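Local coordinates for thioredoxin reductase (PDB 4NTD), which is a flavin-dependent oxidoreductase linked to disulfide formation in the natural product holomycin, and belongs to the family of thioredoxin reductases, at residues Asn44-Leu49 and Val56-Ser61; Ala50-Arg55 and Ala318-Leu323; Gly176-Ser181 and Gly225-Leu230. One frame throughout, in Å; residues are numbered along the deposited sequence.

Interaction 1: Asn44-Leu49 and Val56-Ser61. With FAD (flavin-adenine dinucleotide), chain C.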
loop_
_atom_site.group_PDB
_atom_site.type_symbol
_atom_site.label_atom_id
_atom_site.label_comp_id
_atom_site.label_asym_id
_atom_site.label_seq_id
_atom_site.Cartn_x
_atom_site.Cartn_y
_atom_site.Cartn_z
ATOM N N ASN A 44 6.490 8.483 1.432
ATOM C CA ASN A 44 6.618 7.286 2.268
ATOM C C ASN A 44 7.869 6.478 1.900
ATOM O O ASN A 44 8.470 5.843 2.769
ATOM C CB ASN A 44 5.348 6.423 2.256
ATOM C CG ASN A 44 5.067 5.773 3.609
ATOM O OD1 ASN A 44 3.932 5.777 4.090
ATOM N ND2 ASN A 44 6.103 5.220 4.233
ATOM N N ALA A 45 8.275 6.515 0.632
ATOM C CA ALA A 45 9.551 5.916 0.233
ATOM C C ALA A 45 10.711 6.612 0.950
ATOM O O ALA A 45 11.568 5.955 1.543
ATOM C CB ALA A 45 9.736 5.985 -1.278
ATOM N N ALA A 46 10.720 7.942 0.906
ATOM C CA ALA A 46 11.767 8.735 1.556
ATOM C C ALA A 46 11.795 8.546 3.074
ATOM O O ALA A 46 12.869 8.514 3.678
ATOM C CB ALA A 46 11.604 10.211 1.217
ATOM N N LEU A 47 10.617 8.422 3.683
ATOM C CA LEU A 47 10.510 8.243 5.132
ATOM C C LEU A 47 11.244 6.980 5.587
ATOM O O LEU A 47 12.061 7.027 6.510
ATOM C CB LEU A 47 9.037 8.188 5.555
ATOM C CG LEU A 47 8.725 7.928 7.034
ATOM C CD1 LEU A 47 9.443 8.921 7.934
ATOM C CD2 LEU A 47 7.224 7.975 7.274
ATOM N N VAL A 48 10.963 5.863 4.926
ATOM C CA VAL A 48 11.585 4.584 5.278
ATOM C C VAL A 48 13.087 4.603 4.956
ATOM O O VAL A 48 13.901 4.126 5.749
ATOM C CB VAL A 48 10.865 3.403 4.586
ATOM C CG1 VAL A 48 11.604 2.089 4.815
ATOM C CG2 VAL A 48 9.429 3.298 5.089
ATOM N N LEU A 49 13.452 5.176 3.810
ATOM C CA LEU A 49 14.859 5.250 3.404
ATOM C C LEU A 49 15.706 6.129 4.329
ATOM O O LEU A 49 16.837 5.768 4.660
ATOM C CB LEU A 49 14.986 5.737 1.958
ATOM C CG LEU A 49 14.504 4.746 0.895
ATOM C CD1 LEU A 49 14.311 5.447 -0.442
ATOM C CD2 LEU A 49 15.468 3.575 0.761
ATOM N N VAL A 56 18.992 10.840 1.289
ATOM C CA VAL A 56 17.901 11.019 0.334
ATOM C C VAL A 56 17.716 12.489 -0.027
ATOM O O VAL A 56 17.723 13.354 0.847
ATOM C CB VAL A 56 16.573 10.491 0.921
ATOM C CG1 VAL A 56 15.414 10.700 -0.048
ATOM C CG2 VAL A 56 16.705 9.018 1.285
ATOM N N VAL A 57 17.547 12.754 -1.321
ATOM C CA VAL A 57 17.113 14.061 -1.805
ATOM C C VAL A 57 15.798 13.866 -2.557
ATOM O O VAL A 57 15.705 13.006 -3.431
ATOM C CB VAL A 57 18.152 14.710 -2.744
ATOM C CG1 VAL A 57 17.640 16.046 -3.273
ATOM C CG2 VAL A 57 19.481 14.896 -2.025
ATOM N N LEU A 58 14.783 14.646 -2.197
ATOM C CA LEU A 58 13.523 14.656 -2.934
ATOM C C LEU A 58 13.470 15.889 -3.819
ATOM O O LEU A 58 13.812 16.985 -3.375
ATOM C CB LEU A 58 12.324 14.677 -1.988
ATOM C CG LEU A 58 12.182 13.489 -1.037
ATOM C CD1 LEU A 58 12.798 13.794 0.322
ATOM C CD2 LEU A 58 10.718 13.096 -0.903
ATOM N N VAL A 59 13.048 15.700 -5.068
ATOM C CA VAL A 59 12.782 16.808 -5.982
ATOM C C VAL A 59 11.308 16.732 -6.372
ATOM O O VAL A 59 10.857 15.712 -6.900
ATOM C CB VAL A 59 13.665 16.745 -7.246
ATOM C CG1 VAL A 59 13.475 17.998 -8.092
ATOM C CG2 VAL A 59 15.133 16.577 -6.874
ATOM N N ASP A 60 10.559 17.798 -6.097
ATOM C CA ASP A 60 9.111 17.805 -6.323
ATOM C C ASP A 60 8.636 19.137 -6.895
ATOM O O ASP A 60 9.008 20.198 -6.398
ATOM C CB ASP A 60 8.368 17.513 -5.021
ATOM C CG ASP A 60 6.863 17.569 -5.189
ATOM O OD1 ASP A 60 6.280 16.585 -5.688
ATOM O OD2 ASP A 60 6.266 18.603 -4.829
ATOM N N SER A 61 7.794 19.070 -7.923
ATOM C CA SER A 61 7.352 20.266 -8.647
ATOM C C SER A 61 6.095 20.938 -8.069
ATOM O O SER A 61 5.645 21.955 -8.599
ATOM C CB SER A 61 7.146 19.935 -10.129
ATOM O OG SER A 61 6.174 18.924 -10.309
HETATM P PA FAD C . 0.827 12.615 -6.618
HETATM O O1A FAD C . 0.149 12.728 -5.279
HETATM O O2A FAD C . 0.138 13.204 -7.820
HETATM O O5B FAD C . 2.278 13.285 -6.493
HETATM C C5B FAD C . 3.156 13.316 -7.611
HETATM C C4B FAD C . 4.140 14.454 -7.405
HETATM O O4B FAD C . 5.180 14.363 -8.374
HETATM C C3B FAD C . 3.491 15.826 -7.578
HETATM O O3B FAD C . 3.653 16.615 -6.392
HETATM C C2B FAD C . 4.208 16.445 -8.768
HETATM O O2B FAD C . 4.414 17.852 -8.610
HETATM C C1B FAD C . 5.522 15.684 -8.793
HETATM N N9A FAD C . 6.217 15.605 -10.098
HETATM C C8A FAD C . 5.714 15.140 -11.255
HETATM N N7A FAD C . 6.650 15.191 -12.234
HETATM C C5A FAD C . 7.776 15.690 -11.695
HETATM C C6A FAD C . 9.140 16.003 -12.167
HETATM N N6A FAD C . 9.481 15.790 -13.458
HETATM N N1A FAD C . 10.020 16.512 -11.272
HETATM C C2A FAD C . 9.689 16.733 -9.982
HETATM N N3A FAD C . 8.464 16.464 -9.488
HETATM C C4A FAD C . 7.488 15.953 -10.281
HETATM N N1 FAD C . -7.297 9.579 -3.418
HETATM C C2 FAD C . -7.693 9.250 -2.167
HETATM O O2 FAD C . -7.146 8.272 -1.619
HETATM N N3 FAD C . -8.646 9.932 -1.506
HETATM C C4 FAD C . -9.264 10.998 -2.045
HETATM O O4 FAD C . -10.148 11.609 -1.409
HETATM C C4X FAD C . -8.881 11.433 -3.409
HETATM N N5 FAD C . -9.450 12.493 -4.036
HETATM C C5X FAD C . -9.069 12.838 -5.295
HETATM C C6 FAD C . -9.668 13.930 -5.914
HETATM C C7 FAD C . -9.301 14.314 -7.201
HETATM C C7M FAD C . -9.965 15.502 -7.854
HETATM C C8 FAD C . -8.255 13.549 -7.926
HETATM C C8M FAD C . -7.850 13.940 -9.324
HETATM C C9 FAD C . -7.651 12.455 -7.315
HETATM C C9A FAD C . -8.017 12.065 -6.024
HETATM N N10 FAD C . -7.415 10.955 -5.376
HETATM C C10 FAD C . -7.834 10.630 -4.075
HETATM C "C1'" FAD C . -6.364 10.135 -5.994
HETATM C "C2'" FAD C . -5.000 10.722 -5.627
HETATM O "O2'" FAD C . -4.792 11.930 -6.373
HETATM C "C3'" FAD C . -3.862 9.745 -5.919
HETATM O "O3'" FAD C . -4.109 8.512 -5.232
HETATM C "C4'" FAD C . -2.493 10.269 -5.485
HETATM O "O4'" FAD C . -2.279 11.609 -5.944
HETATM C "C5'" FAD C . -1.365 9.401 -6.029
HETATM O "O5'" FAD C . -0.172 9.694 -5.305
HETATM P P FAD C . 1.255 9.768 -6.035
HETATM O O1P FAD C . 1.370 8.622 -7.002
HETATM O O2P FAD C . 2.293 9.969 -4.959
HETATM O O3P FAD C . 1.167 11.078 -6.988
#
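Ala46 of helix 44-49 lies over Val56 of strand 56-60, their CA atoms 6.7 Å apart, with the two axes nearly antiparallel (167°) and 9.3 Å apart at closest approach. The packing between them is wholly apolar and made by methyl and methylene groups of Ala46, Leu49, Val56 and Leu58. The methyl of Ala46 drops onto the end of Leu58, its CB 3.7 Å from Leu58 CD2 and 3.9 Å from Leu58 CD1, so that it meets both prongs of the leucine fork. Its other neighbour is Val56, which divides its branches between two helix residues one turn apart. With CG1 anti to the backbone N (chi1 179°), that branch reaches Ala46, while Val56 CG2 lies 3.8 Å from Leu49 CB.

Beyond the hydrophobic part, the strand delivers its polar end to the cofactor. Asp60 OD1 accepts a hydrogen bond of 2.7 Å from the ribose hydroxyl O3B of FAD and another from the amide of Ala38, while its second oxygen, OD2, takes the amide of Gly62. The next residue grips the adjacent hydroxyl, Ser61 OG lying 2.7 Å from FAD O2B. Shortening Asp60 to an alanine would probably leave ribose O3B and the amides of Ala38 and Gly62 without the carboxylate that they share, loosening the adenosine end of the flavin. An acidic residue at the end of the second strand, holding a ribose, is a classic feature of Rossmann-type FAD sites.

The pair forms the second half of the beta-alpha-beta unit 31-36, 40-51, 56-60. Strand 56-60 is hydrogen-bonded between strands 31-36 and 100-103, Val94 of helix 83-96 packs against both Ala46 and Leu58, and helix 305-338 meets Asn44, Val48 and Leu49.

Interaction 2: Ala50-Arg55 and Ala318-Leu323. With GSH (glutathione), chain B.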
loop_
_atom_site.group_PDB
_atom_site.type_symbol
_atom_site.label_atom_id
_atom_site.label_comp_id
_atom_site.label_asym_id
_atom_site.label_seq_id
_atom_site.Cartn_x
_atom_site.Cartn_y
_atom_site.Cartn_z
ATOM N N ALA A 50 15.162 7.272 4.746
ATOM C CA ALA A 50 15.864 8.164 5.677
ATOM C C ALA A 50 16.015 7.516 7.056
ATOM O O ALA A 50 17.058 7.650 7.698
ATOM C CB ALA A 50 15.143 9.499 5.790
ATOM N N ARG A 51 14.979 6.805 7.498
ATOM C CA ARG A 51 15.049 6.032 8.742
ATOM C C ARG A 51 16.082 4.899 8.653
ATOM O O ARG A 51 16.628 4.473 9.673
ATOM C CB ARG A 51 13.670 5.475 9.113
ATOM C CG ARG A 51 12.719 6.516 9.699
ATOM C CD ARG A 51 11.361 5.916 10.037
ATOM N NE ARG A 51 11.527 4.664 10.764
ATOM C CZ ARG A 51 11.852 4.561 12.052
ATOM N NH1 ARG A 51 12.004 5.642 12.812
ATOM N NH2 ARG A 51 12.007 3.357 12.591
ATOM N N ALA A 52 16.349 4.428 7.433
ATOM C CA ALA A 52 17.406 3.445 7.171
ATOM C C ALA A 52 18.796 4.082 7.001
ATOM O O ALA A 52 19.739 3.414 6.567
ATOM C CB ALA A 52 17.050 2.609 5.949
ATOM N N ARG A 53 18.895 5.370 7.344
ATOM C CA ARG A 53 20.157 6.117 7.322
ATOM C C ARG A 53 20.756 6.251 5.917
ATOM O O ARG A 53 21.966 6.418 5.766
ATOM C CB ARG A 53 21.176 5.503 8.295
ATOM C CG ARG A 53 20.612 5.239 9.684
ATOM C CD ARG A 53 21.707 4.934 10.692
ATOM N NE ARG A 53 22.424 6.137 11.105
ATOM C CZ ARG A 53 23.539 6.130 11.827
ATOM N NH1 ARG A 53 24.074 4.980 12.211
ATOM N NH2 ARG A 53 24.123 7.272 12.161
ATOM N N ARG A 54 19.903 6.191 4.897
ATOM C CA ARG A 54 20.325 6.458 3.526
ATOM C C ARG A 54 20.180 7.954 3.288
ATOM O O ARG A 54 19.249 8.578 3.803
ATOM C CB ARG A 54 19.473 5.685 2.519
ATOM C CG ARG A 54 19.546 4.173 2.662
ATOM C CD ARG A 54 20.942 3.640 2.382
ATOM N NE ARG A 54 20.981 2.182 2.453
ATOM C CZ ARG A 54 22.075 1.438 2.299
ATOM N NH1 ARG A 54 23.257 2.000 2.058
ATOM N NH2 ARG A 54 21.982 0.116 2.388
ATOM N N ARG A 55 21.106 8.523 2.519
ATOM C CA ARG A 55 21.057 9.940 2.182
ATOM C C ARG A 55 20.097 10.151 1.012
ATOM O O ARG A 55 20.354 9.693 -0.105
ATOM C CB ARG A 55 22.461 10.458 1.870
ATOM C CG ARG A 55 23.399 10.301 3.056
ATOM C CD ARG A 55 22.698 10.738 4.332
ATOM N NE ARG A 55 22.986 9.862 5.465
ATOM C CZ ARG A 55 22.182 9.724 6.515
ATOM N NH1 ARG A 55 21.045 10.399 6.567
ATOM N NH2 ARG A 55 22.508 8.909 7.507
ATOM N N ALA A 318 12.603 -2.871 -0.454
ATOM C CA ALA A 318 13.352 -3.600 -1.480
ATOM C C ALA A 318 14.635 -2.875 -1.890
ATOM O O ALA A 318 15.686 -3.498 -2.060
ATOM C CB ALA A 318 12.471 -3.844 -2.697
ATOM N N LEU A 319 14.546 -1.557 -2.038
ATOM C CA LEU A 319 15.682 -0.752 -2.477
ATOM C C LEU A 319 16.820 -0.804 -1.455
ATOM O O LEU A 319 17.975 -1.033 -1.821
ATOM C CB LEU A 319 15.234 0.692 -2.741
ATOM C CG LEU A 319 16.210 1.656 -3.425
ATOM C CD1 LEU A 319 15.442 2.802 -4.070
ATOM C CD2 LEU A 319 17.256 2.195 -2.459
ATOM N N ASN A 320 16.499 -0.606 -0.179
ATOM C CA ASN A 320 17.521 -0.670 0.863
ATOM C C ASN A 320 18.152 -2.056 0.949
ATOM O O ASN A 320 19.366 -2.177 1.094
ATOM C CB ASN A 320 16.965 -0.285 2.230
ATOM C CG ASN A 320 18.028 -0.334 3.313
ATOM O OD1 ASN A 320 18.965 0.465 3.310
ATOM N ND2 ASN A 320 17.906 -1.289 4.226
ATOM N N HIS A 321 17.323 -3.092 0.862
ATOM C CA HIS A 321 17.814 -4.472 0.876
ATOM C C HIS A 321 18.852 -4.715 -0.206
ATOM O O HIS A 321 19.894 -5.323 0.047
ATOM C CB HIS A 321 16.661 -5.462 0.706
ATOM C CG HIS A 321 16.181 -6.032 1.996
ATOM N ND1 HIS A 321 16.219 -7.381 2.268
ATOM C CD2 HIS A 321 15.693 -5.434 3.107
ATOM C CE1 HIS A 321 15.755 -7.589 3.484
ATOM N NE2 HIS A 321 15.424 -6.424 4.015
ATOM N N GLN A 322 18.570 -4.236 -1.410
ATOM C CA GLN A 322 19.473 -4.468 -2.525
ATOM C C GLN A 322 20.716 -3.572 -2.446
ATOM O O GLN A 322 21.790 -3.972 -2.895
ATOM C CB GLN A 322 18.737 -4.327 -3.858
ATOM C CG GLN A 322 19.439 -5.042 -5.003
ATOM C CD GLN A 322 20.572 -4.228 -5.594
ATOM O OE1 GLN A 322 20.544 -2.999 -5.565
ATOM N NE2 GLN A 322 21.585 -4.909 -6.118
ATOM N N LEU A 323 20.584 -2.379 -1.862
ATOM C CA LEU A 323 21.757 -1.540 -1.580
ATOM C C LEU A 323 22.703 -2.233 -0.601
ATOM O O LEU A 323 23.919 -2.168 -0.768
ATOM C CB LEU A 323 21.364 -0.162 -1.027
ATOM C CG LEU A 323 21.086 0.960 -2.029
ATOM C CD1 LEU A 323 20.713 2.228 -1.276
ATOM C CD2 LEU A 323 22.283 1.219 -2.934
HETATM N N1 GSH B . 12.023 -9.891 4.538
HETATM C CA1 GSH B . 13.462 -9.631 4.490
HETATM C C1 GSH B . 14.072 -10.561 3.422
HETATM O O11 GSH B . 14.329 -11.734 3.787
HETATM O O12 GSH B . 14.271 -10.087 2.275
HETATM C CB1 GSH B . 14.142 -9.984 5.792
HETATM C CG1 GSH B . 14.866 -8.792 6.416
HETATM C CD1 GSH B . 13.827 -7.780 6.891
HETATM O OE1 GSH B . 13.589 -6.756 6.255
HETATM N N2 GSH B . 13.321 -8.066 8.094
HETATM C CA2 GSH B . 12.289 -7.251 8.743
HETATM C C2 GSH B . 10.990 -7.686 8.209
HETATM O O2 GSH B . 10.818 -8.719 7.560
HETATM C CB2 GSH B . 12.180 -5.826 8.196
HETATM S SG2 GSH B . 12.164 -4.373 9.321
HETATM N N3 GSH B . 10.121 -6.714 8.411
HETATM C CA3 GSH B . 8.854 -6.757 7.817
HETATM C C3 GSH B . 7.635 -6.812 8.777
HETATM O O31 GSH B . 7.800 -6.551 10.107
HETATM O O32 GSH B . 6.446 -7.041 8.303
#
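Ala52 and Asn320 bring the two backbones nearest, with their CA atoms 7.5 Å apart, where the end of helix 40-51 passes the side of helix 305-338. The first helix stops in a Schellman motif: Arg53 takes a positive phi, its N bonded to Ala50 O, and Arg54 N turns back to Leu49 O. The chain thereby leaves the helix with Arg54 directed at the partner.

Arg54 is the centre of the contact, meeting both Asn320 and Leu323. Its chain bends at chi2 (-64°) and crosses the Asn320 side chain at about a right angle, bringing NE to Asn320 OD1 at 2.8 Å. The oxygen lies close to the guanidinium plane, and the N-H points at it fairly straight (159°), whereas the second bond to the same oxygen, from Arg54 NH2 at 3.2 Å, is bent and weak. Leu323 covers one face of the guanidinium, its CB 3.5 Å from Arg54 NH2 toward the rim, and the two side chains run past each other in opposite directions. The methyl of Ala52 closes in beside the amide, CB being 3.9 Å from Asn320 OD1.

Across the helix surface His321 NE2 donates to glutathione OE1 (2.9 Å), a ligand also bound by Arg65 of the second subunit.

The chemistry is that of a buried cation satisfied from several sides: Asn320 holds the NE edge, Asp327 forms a salt bridge with NH1, and Leu323 packs on one face and probably restricts its tilt. Asn320 ND2 in turn donates to Tyr164 OH of the second subunit, which ties the orientation of this amide to the dimer interface.

Interaction 3: Gly176-Ser181 and Gly225-Leu230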
loop_
_atom_site.group_PDB
_atom_site.type_symbol
_atom_site.label_atom_id
_atom_site.label_comp_id
_atom_site.label_asym_id
_atom_site.label_seq_id
_atom_site.Cartn_x
_atom_site.Cartn_y
_atom_site.Cartn_z
ATOM N N GLY A 176 -24.648 12.984 -12.742
ATOM C CA GLY A 176 -24.531 12.850 -14.191
ATOM C C GLY A 176 -23.184 12.272 -14.580
ATOM O O GLY A 176 -22.211 12.394 -13.834
ATOM N N VAL A 177 -23.138 11.627 -15.743
ATOM C CA VAL A 177 -21.890 11.142 -16.331
ATOM C C VAL A 177 -21.822 11.612 -17.780
ATOM O O VAL A 177 -22.763 11.397 -18.541
ATOM C CB VAL A 177 -21.801 9.603 -16.299
ATOM C CG1 VAL A 177 -20.481 9.127 -16.895
ATOM C CG2 VAL A 177 -21.965 9.089 -14.875
ATOM N N LEU A 178 -20.718 12.254 -18.160
ATOM C CA LEU A 178 -20.542 12.710 -19.542
ATOM C C LEU A 178 -19.936 11.602 -20.395
ATOM O O LEU A 178 -18.973 10.954 -19.986
ATOM C CB LEU A 178 -19.647 13.950 -19.606
ATOM C CG LEU A 178 -20.026 15.140 -18.721
ATOM C CD1 LEU A 178 -19.098 16.311 -19.003
ATOM C CD2 LEU A 178 -21.476 15.553 -18.928
ATOM N N GLY A 179 -20.491 11.398 -21.588
ATOM C CA GLY A 179 -20.003 10.367 -22.507
ATOM C C GLY A 179 -18.806 10.827 -23.320
ATOM O O GLY A 179 -18.857 10.856 -24.551
ATOM N N THR A 180 -17.725 11.168 -22.623
ATOM C CA THR A 180 -16.521 11.726 -23.241
ATOM C C THR A 180 -15.366 10.719 -23.291
ATOM O O THR A 180 -14.265 11.055 -23.735
ATOM C CB THR A 180 -16.057 12.978 -22.470
ATOM O OG1 THR A 180 -15.882 12.651 -21.085
ATOM C CG2 THR A 180 -17.085 14.094 -22.594
ATOM N N SER A 181 -15.627 9.491 -22.845
ATOM C CA SER A 181 -14.612 8.440 -22.766
ATOM C C SER A 181 -15.259 7.074 -22.995
ATOM O O SER A 181 -16.437 6.894 -22.681
ATOM C CB SER A 181 -13.940 8.474 -21.386
ATOM O OG SER A 181 -13.319 7.238 -21.071
ATOM N N GLY A 225 -27.684 13.822 -27.214
ATOM C CA GLY A 225 -27.347 15.195 -27.581
ATOM C C GLY A 225 -25.929 15.589 -27.218
ATOM O O GLY A 225 -25.354 15.077 -26.261
ATOM N N THR A 226 -25.368 16.511 -27.994
ATOM C CA THR A 226 -24.057 17.076 -27.701
ATOM C C THR A 226 -24.161 17.982 -26.470
ATOM O O THR A 226 -24.994 18.882 -26.425
ATOM C CB THR A 226 -23.518 17.882 -28.902
ATOM O OG1 THR A 226 -23.485 17.043 -30.064
ATOM C CG2 THR A 226 -22.116 18.421 -28.627
ATOM N N VAL A 227 -23.328 17.714 -25.470
ATOM C CA VAL A 227 -23.235 18.535 -24.270
ATOM C C VAL A 227 -22.507 19.833 -24.623
ATOM O O VAL A 227 -21.390 19.793 -25.141
ATOM C CB VAL A 227 -22.477 17.796 -23.143
ATOM C CG1 VAL A 227 -22.263 18.707 -21.940
ATOM C CG2 VAL A 227 -23.225 16.532 -22.735
ATOM N N LYS A 228 -23.148 20.968 -24.338
ATOM C CA LYS A 228 -22.593 22.279 -24.670
ATOM C C LYS A 228 -21.736 22.843 -23.535
ATOM O O LYS A 228 -20.634 23.334 -23.777
ATOM C CB LYS A 228 -23.724 23.256 -25.012
ATOM C CG LYS A 228 -23.248 24.606 -25.531
ATOM C CD LYS A 228 -24.408 25.555 -25.787
ATOM C CE LYS A 228 -23.921 26.992 -25.897
ATOM N NZ LYS A 228 -24.950 27.901 -26.477
ATOM N N ARG A 229 -22.258 22.786 -22.312
ATOM C CA ARG A 229 -21.585 23.375 -21.153
ATOM C C ARG A 229 -22.137 22.821 -19.846
ATOM O O ARG A 229 -23.239 22.270 -19.808
ATOM C CB ARG A 229 -21.748 24.905 -21.148
ATOM C CG ARG A 229 -23.143 25.396 -20.762
ATOM C CD ARG A 229 -23.238 26.916 -20.708
ATOM N NE ARG A 229 -24.624 27.366 -20.583
ATOM C CZ ARG A 229 -25.117 28.014 -19.531
ATOM N NH1 ARG A 229 -24.339 28.313 -18.498
ATOM N NH2 ARG A 229 -26.395 28.373 -19.517
ATOM N N LEU A 230 -21.362 22.987 -18.778
ATOM C CA LEU A 230 -21.860 22.773 -17.432
ATOM C C LEU A 230 -22.458 24.106 -16.995
ATOM O O LEU A 230 -21.875 25.161 -17.249
ATOM C CB LEU A 230 -20.731 22.374 -16.483
ATOM C CG LEU A 230 -19.948 21.108 -16.831
ATOM C CD1 LEU A 230 -18.923 20.823 -15.744
ATOM C CD2 LEU A 230 -20.873 19.916 -17.025
#
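Leu178, at the end of a central strand, extends its forked tip toward strand 227-230 and overlaps Val227 with one methyl and Leu230 with the other. CD2 comes to 4.3 Å from Val227 CG2, and CD1 to 4.5 Å from Leu230 CD2. These are loose van der Waals contacts, and the backbones stay well separated, with the CA atoms of Leu178 and Val227 8.0 Å apart. Reach comes from the leucine chain itself: CD1 is anti to CA (chi2 -175°), which sends that branch outward toward Leu230.

Local backbone features shape both sides. Just after Leu178 the strand breaks off in an inverse gamma turn centred on Gly179. On the other side, Lys228 and Arg229 form a classic beta bulge opposite Glu241; Val227 and Leu230, on either side of this pair in sequence, both end against Leu178. Phe201 of the adjoining parallel strand adds to the packing by touching both Leu178 and Val227.

The contact thus joins two sheets: the parallel one, in which strand 175-178 lies between 252-254 and 198-201, and the antiparallel meander 227-233, 236-242, 247-249. A Rossmann-like sheet with such a three-stranded antiparallel excursion is typical of the second dinucleotide-binding domain of the pyridine nucleotide-disulphide oxidoreductases.

Overall arrangement
Interactions 1 and 2 are neighbours, their centres 11 Å apart, and share helix 40-51: the helix body packs on the strand that leads to the FAD ribose, and its end meets helix 305-338. Leu49 CD2, packed on Leu319 CD2, joins them directly. Their segments alternate along the chain, and both touch the second subunit, so one helix takes part in both the FAD-binding fold and the dimer interface. Interaction 3 lies on the other side of the chain's centre, about 40 and 48 Å away between centres. It follows interaction 1 and is nested within the loop closed by interaction 2, as a second domain inserted into the first would be.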